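Putative ABC transporter, periplasmic binding protein, amino acid (Neisseria gonorrhoeae, PDB 2YJP) probably serves as the substrate-binding component of an ABC transporter, capturing L-cysteine for delivery to the membrane transport complex. Local coordinates at residues A[65-69]-A[274-279]; A[267-271]-A[285-290]. The protein carries 1 engineered substitution. One frame throughout, in Å; residues are numbered along the deposited sequence.

Contact 1. Residues A[65-69]-A[274-279]; sequences KPPFG and TLLPVY. With CYS (cysteine), chain D.
P67 meets L275, V278 and Y279 where a beta-bulge loop of this family 3 solute-binding protein packs against a helical turn near the C-terminus. The bulge is of the classic kind: F68 and G69 both face K65, whose carbonyl oxygen accepts from both backbone nitrogens as the chain turns from strand 64-65 into strand 69-71.

Apolar contacts carry the interface. A cis peptide bond precedes P67, whose rigid ring presents CG to L275 CD2 at 3.6 Å and CB to V278 CG2 at 4.1 Å. Proline suits this place, being compact, apolar and fixed in shape. L275 CD2 also approaches F68 CE1 (3.6 Å), slanting toward the ring, so a single methyl fills the angle between proline and phenylalanine. The leucine reaches this spot because CG is anti to its carbonyl carbon (chi1 -60°). F68 leaves its backbone pointing away from the helical turn, yet the length of the benzyl group brings its far rim back to the partner, with CG of the preceding P67 above one face, off toward the rim.

The polar elements lie around this core. The T274 carbonyl oxygen sits 3.5 Å from P67 CB, and T274 OG1 is hydrogen-bonded to A270 O within its own helix. Y279 OH, 3.7 Å from F68 CZ and 3.9 Å from P67 CG, approaches the F68 ring obliquely, the side chains crossing at about a right angle. Tyrosine suits this place because the same oxygen is hydrogen-bonded to A214 O of helix 213-222.

On the ligand side, K65 belongs to the cysteine pocket. Its extended chain carries NZ to a salt bridge with D212 and a hydrogen bond with N124. The same NZ comes within 3.1 Å of the SG of the bound cysteine.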
loop_
_atom_site.group_PDB
_atom_site.type_symbol
_atom_site.label_atom_id
_atom_site.label_comp_id
_atom_site.label_asym_id
_atom_site.label_seq_id
_atom_site.Cartn_x
_atom_site.Cartn_y
_atom_site.Cartn_z
ATOM N N LYS A 65 -1.220 -5.286 -5.954
ATOM C CA LYS A 65 -0.348 -4.149 -5.837
ATOM C C LYS A 65 1.132 -4.603 -5.759
ATOM O O LYS A 65 1.874 -4.248 -4.819
ATOM C CB LYS A 65 -0.742 -3.277 -4.625
ATOM C CG LYS A 65 -0.188 -1.853 -4.718
ATOM C CD LYS A 65 -0.293 -1.080 -3.370
ATOM C CE LYS A 65 0.251 0.293 -3.528
ATOM N NZ LYS A 65 0.263 1.166 -2.328
ATOM N N PRO A 66 1.573 -5.368 -6.754
ATOM C CA PRO A 66 2.970 -5.761 -6.676
ATOM C C PRO A 66 3.841 -4.481 -6.808
ATOM O O PRO A 66 3.515 -3.577 -7.577
ATOM C CB PRO A 66 3.158 -6.662 -7.901
ATOM C CG PRO A 66 2.156 -6.128 -8.922
ATOM C CD PRO A 66 0.984 -5.583 -8.090
ATOM N N PRO A 67 4.969 -4.421 -6.098
ATOM C CA PRO A 67 5.592 -5.461 -5.303
ATOM C C PRO A 67 5.264 -5.458 -3.827
ATOM O O PRO A 67 6.016 -6.085 -3.047
ATOM C CB PRO A 67 7.071 -5.125 -5.431
ATOM C CG PRO A 67 7.062 -3.561 -5.490
ATOM C CD PRO A 67 5.840 -3.241 -6.292
ATOM N N PHE A 68 4.188 -4.793 -3.416
ATOM C CA PHE A 68 3.855 -4.671 -2.000
ATOM C C PHE A 68 2.963 -5.795 -1.464
ATOM O O PHE A 68 3.193 -6.313 -0.362
ATOM C CB PHE A 68 3.254 -3.273 -1.761
ATOM C CG PHE A 68 4.178 -2.184 -2.235
ATOM C CD1 PHE A 68 5.329 -1.909 -1.527
ATOM C CD2 PHE A 68 3.967 -1.532 -3.434
ATOM C CE1 PHE A 68 6.245 -0.955 -1.938
ATOM C CE2 PHE A 68 4.879 -0.580 -3.893
ATOM C CZ PHE A 68 6.055 -0.304 -3.107
ATOM N N GLY A 69 1.932 -6.127 -2.247
ATOM C CA GLY A 69 1.008 -7.195 -1.919
ATOM C C GLY A 69 0.363 -7.671 -3.180
ATOM O O GLY A 69 -0.290 -6.877 -3.892
ATOM N N THR A 274 11.977 -8.245 -1.930
ATOM C CA THR A 274 10.810 -7.927 -2.749
ATOM C C THR A 274 10.899 -6.599 -3.510
ATOM O O THR A 274 10.188 -6.425 -4.524
ATOM C CB THR A 274 9.516 -7.879 -1.876
ATOM O OG1 THR A 274 9.588 -6.756 -0.992
ATOM C CG2 THR A 274 9.269 -9.217 -1.086
ATOM N N LEU A 275 11.721 -5.667 -3.015
ATOM C CA LEU A 275 11.757 -4.309 -3.557
ATOM C C LEU A 275 13.025 -4.037 -4.364
ATOM O O LEU A 275 12.940 -3.467 -5.445
ATOM C CB LEU A 275 11.584 -3.207 -2.458
ATOM C CG LEU A 275 10.266 -3.268 -1.647
ATOM C CD1 LEU A 275 10.169 -2.160 -0.653
ATOM C CD2 LEU A 275 9.028 -3.234 -2.550
ATOM N N LEU A 276 14.172 -4.451 -3.830
ATOM C CA LEU A 276 15.428 -4.274 -4.489
ATOM C C LEU A 276 15.459 -4.865 -5.911
ATOM O O LEU A 276 16.061 -4.243 -6.782
ATOM C CB LEU A 276 16.616 -4.820 -3.631
ATOM C CG LEU A 276 17.967 -4.746 -4.359
ATOM C CD1 LEU A 276 18.621 -3.420 -4.234
ATOM C CD2 LEU A 276 18.994 -5.717 -3.933
ATOM N N PRO A 277 14.852 -6.070 -6.128
ATOM C CA PRO A 277 14.872 -6.594 -7.502
ATOM C C PRO A 277 14.103 -5.663 -8.458
ATOM O O PRO A 277 14.403 -5.594 -9.640
ATOM C CB PRO A 277 14.212 -7.989 -7.375
ATOM C CG PRO A 277 14.454 -8.386 -5.946
ATOM C CD PRO A 277 14.298 -7.072 -5.175
ATOM N N VAL A 278 13.148 -4.928 -7.939
ATOM C CA VAL A 278 12.337 -4.090 -8.788
ATOM C C VAL A 278 13.073 -2.772 -9.089
ATOM O O VAL A 278 13.307 -2.430 -10.265
ATOM C CB VAL A 278 10.968 -3.840 -8.179
ATOM C CG1 VAL A 278 10.223 -2.749 -8.959
ATOM C CG2 VAL A 278 10.194 -5.143 -8.101
ATOM N N TYR A 279 13.454 -2.051 -8.034
ATOM C CA TYR A 279 14.028 -0.732 -8.244
ATOM C C TYR A 279 15.543 -0.727 -8.510
ATOM O O TYR A 279 16.041 0.228 -9.064
ATOM C CB TYR A 279 13.652 0.199 -7.091
ATOM C CG TYR A 279 12.180 0.188 -6.805
ATOM C CD1 TYR A 279 11.275 0.790 -7.705
ATOM C CD2 TYR A 279 11.673 -0.425 -5.651
ATOM C CE1 TYR A 279 9.950 0.795 -7.467
ATOM C CE2 TYR A 279 10.318 -0.428 -5.411
ATOM C CZ TYR A 279 9.461 0.175 -6.322
ATOM O OH TYR A 279 8.099 0.190 -6.124
HETATM N N CYS D . -0.673 3.667 0.188
HETATM C CA CYS D . -1.780 4.403 -0.464
HETATM C C CYS D . -3.004 4.421 0.455
HETATM O O CYS D . -2.920 3.902 1.609
HETATM C CB CYS D . -2.182 3.768 -1.788
HETATM S SG CYS D . -2.650 2.032 -1.681
HETATM O OXT CYS D . -4.038 4.960 0.050
#

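Contact 2. Residues A[267-271]-A[285-290]; sequences LKAAY and PEALLA
The carbonyl oxygen of P285 accepts two backbone N-H groups, from L289 at 2.8 Å and from L288 at 3.1 Å, closing a short, weakly bonded helical turn whose first residue lies against Y271. Proline suits the start of such a turn, since it has no N-H to donate and forms a compact, rigid apolar ring.

CB of that ring lies over one face of the tyrosine. It makes a CH-pi contact, 3.9 Å from the centroid of the Y271 ring and 23° off the ring normal, displaced toward the hydroxyl end. CB lies nearest CZ and CE2 of Y271, while P285 CD, at 3.4 Å, and CG reach the phenol oxygen, Y271 OH. L288 comes to the same ring differently: its CD1 meets CE1 of Y271 at the edge, near the ring plane.

L289 fills the angle between Y271 and L267, one helical turn apart on the same side of their helix. Its CD2 is 4.0 Å from Y271 CB and equally far from L267 CG. The two leucines slide past each other in opposite directions; CG of L267 stands anti to its backbone N (chi1 -167°), which sets the isobutyl group beside CD2 of L289. The two branches of L289 let CD2 meet L267 and Y271 while CD1 lies near K268. At the exposed margin, K268 CD passes L289 CD1 and NZ lies near P285 CG, while the amine makes a long, weak ion pair with E272.

Around this pairing, F80 of helix 80-93 touches both L267 and L289, and I84 adds to the cover of L267. K143 of strand 142-151 is hydrogen-bonded to the backbone of L288 and, through NZ, to the carbonyl oxygen of E286, and helix 276-279 packs on Y271 and L288.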
loop_
_atom_site.group_PDB
_atom_site.type_symbol
_atom_site.label_atom_id
_atom_site.label_comp_id
_atom_site.label_asym_id
_atom_site.label_seq_id
_atom_site.Cartn_x
_atom_site.Cartn_y
_atom_site.Cartn_z
ATOM N N LEU A 267 13.268 -6.119 8.457
ATOM C CA LEU A 267 12.755 -5.131 7.487
ATOM C C LEU A 267 13.683 -4.951 6.278
ATOM O O LEU A 267 13.241 -4.993 5.144
ATOM C CB LEU A 267 12.437 -3.783 8.162
ATOM C CG LEU A 267 11.607 -2.837 7.285
ATOM C CD1 LEU A 267 10.165 -3.345 7.076
ATOM C CD2 LEU A 267 11.583 -1.463 7.916
ATOM N N LYS A 268 14.982 -4.816 6.527
ATOM C CA LYS A 268 15.964 -4.752 5.440
ATOM C C LYS A 268 15.913 -6.029 4.548
ATOM O O LYS A 268 15.905 -5.934 3.307
ATOM C CB LYS A 268 17.367 -4.456 6.004
ATOM C CG LYS A 268 18.517 -4.298 4.983
ATOM C CD LYS A 268 18.555 -2.891 4.295
ATOM C CE LYS A 268 20.031 -2.432 4.024
ATOM N NZ LYS A 268 20.562 -2.780 2.652
ATOM N N ALA A 269 15.817 -7.203 5.177
ATOM C CA ALA A 269 15.670 -8.472 4.435
ATOM C C ALA A 269 14.406 -8.505 3.527
ATOM O O ALA A 269 14.466 -8.867 2.334
ATOM C CB ALA A 269 15.755 -9.702 5.384
ATOM N N ALA A 270 13.279 -8.069 4.079
ATOM C CA ALA A 270 12.046 -7.949 3.286
ATOM C C ALA A 270 12.232 -7.000 2.069
ATOM O O ALA A 270 11.727 -7.271 1.002
ATOM C CB ALA A 270 10.898 -7.484 4.169
ATOM N N TYR A 271 12.963 -5.896 2.237
ATOM C CA TYR A 271 13.168 -4.936 1.138
ATOM C C TYR A 271 14.064 -5.591 0.072
ATOM O O TYR A 271 13.812 -5.484 -1.108
ATOM C CB TYR A 271 13.780 -3.598 1.679
ATOM C CG TYR A 271 14.683 -2.898 0.689
ATOM C CD1 TYR A 271 14.195 -1.979 -0.230
ATOM C CD2 TYR A 271 16.036 -3.174 0.661
ATOM C CE1 TYR A 271 15.063 -1.371 -1.205
ATOM C CE2 TYR A 271 16.890 -2.577 -0.256
ATOM C CZ TYR A 271 16.414 -1.681 -1.182
ATOM O OH TYR A 271 17.332 -1.117 -2.051
ATOM N N PRO A 285 17.477 2.363 -0.377
ATOM C CA PRO A 285 16.600 1.803 0.679
ATOM C C PRO A 285 16.180 2.828 1.730
ATOM O O PRO A 285 15.092 2.714 2.294
ATOM C CB PRO A 285 17.455 0.704 1.339
ATOM C CG PRO A 285 18.815 0.749 0.682
ATOM C CD PRO A 285 18.703 1.568 -0.581
ATOM N N GLU A 286 17.008 3.813 2.012
ATOM C CA GLU A 286 16.626 4.842 2.963
ATOM C C GLU A 286 15.584 5.797 2.417
ATOM O O GLU A 286 15.022 6.544 3.185
ATOM C CB GLU A 286 17.824 5.641 3.556
ATOM C CG GLU A 286 19.049 5.929 2.675
ATOM C CD GLU A 286 19.769 4.683 2.113
ATOM O OE1 GLU A 286 19.322 3.585 2.346
ATOM O OE2 GLU A 286 20.800 4.777 1.424
ATOM N N ALA A 287 15.339 5.779 1.104
ATOM C CA ALA A 287 14.224 6.535 0.524
ATOM C C ALA A 287 12.907 5.790 0.703
ATOM O O ALA A 287 11.863 6.415 0.661
ATOM C CB ALA A 287 14.455 6.870 -0.976
ATOM N N LEU A 288 12.931 4.483 0.918
ATOM C CA LEU A 288 11.671 3.758 1.037
ATOM C C LEU A 288 11.391 3.382 2.472
ATOM O O LEU A 288 10.266 3.449 2.927
ATOM C CB LEU A 288 11.665 2.488 0.185
ATOM C CG LEU A 288 11.361 2.598 -1.299
ATOM C CD1 LEU A 288 12.056 1.514 -2.132
ATOM C CD2 LEU A 288 9.887 2.549 -1.594
ATOM N N LEU A 289 12.422 2.966 3.199
ATOM C CA LEU A 289 12.177 2.396 4.524
ATOM C C LEU A 289 12.064 3.513 5.548
ATOM O O LEU A 289 12.754 4.516 5.463
ATOM C CB LEU A 289 13.295 1.414 4.913
ATOM C CG LEU A 289 13.475 0.181 3.991
ATOM C CD1 LEU A 289 14.688 -0.686 4.387
ATOM C CD2 LEU A 289 12.228 -0.640 3.948
ATOM N N ALA A 290 11.141 3.341 6.482
ATOM C CA ALA A 290 10.964 4.240 7.601
ATOM C C ALA A 290 12.063 3.991 8.629
ATOM O O ALA A 290 12.346 2.840 8.985
ATOM C CB ALA A 290 9.587 4.022 8.257
#

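Overall arrangement
Contacts 1 and 2 lie with centres 11 Å apart and alternate along the chain: helix 266-274 serves contact 2, helix 276-279 follows in contact 1, and helix 285-288 returns to contact 2. They join directly through a probable hydrogen bond from L276 N to Y271 O, 2.9 Å, and through packing of Y279 CD2 on L288 CD1, 4.0 Å. F80 of helix 80-93 reaches both. The 65-69 loop reaches the bound cysteine through K65, which takes no part in the packing against 274-279, whereas the side chain of L288 in contact 2 stays about 11 Å from that ligand. A zinc ion lies about 8 Å from the V278 side chain.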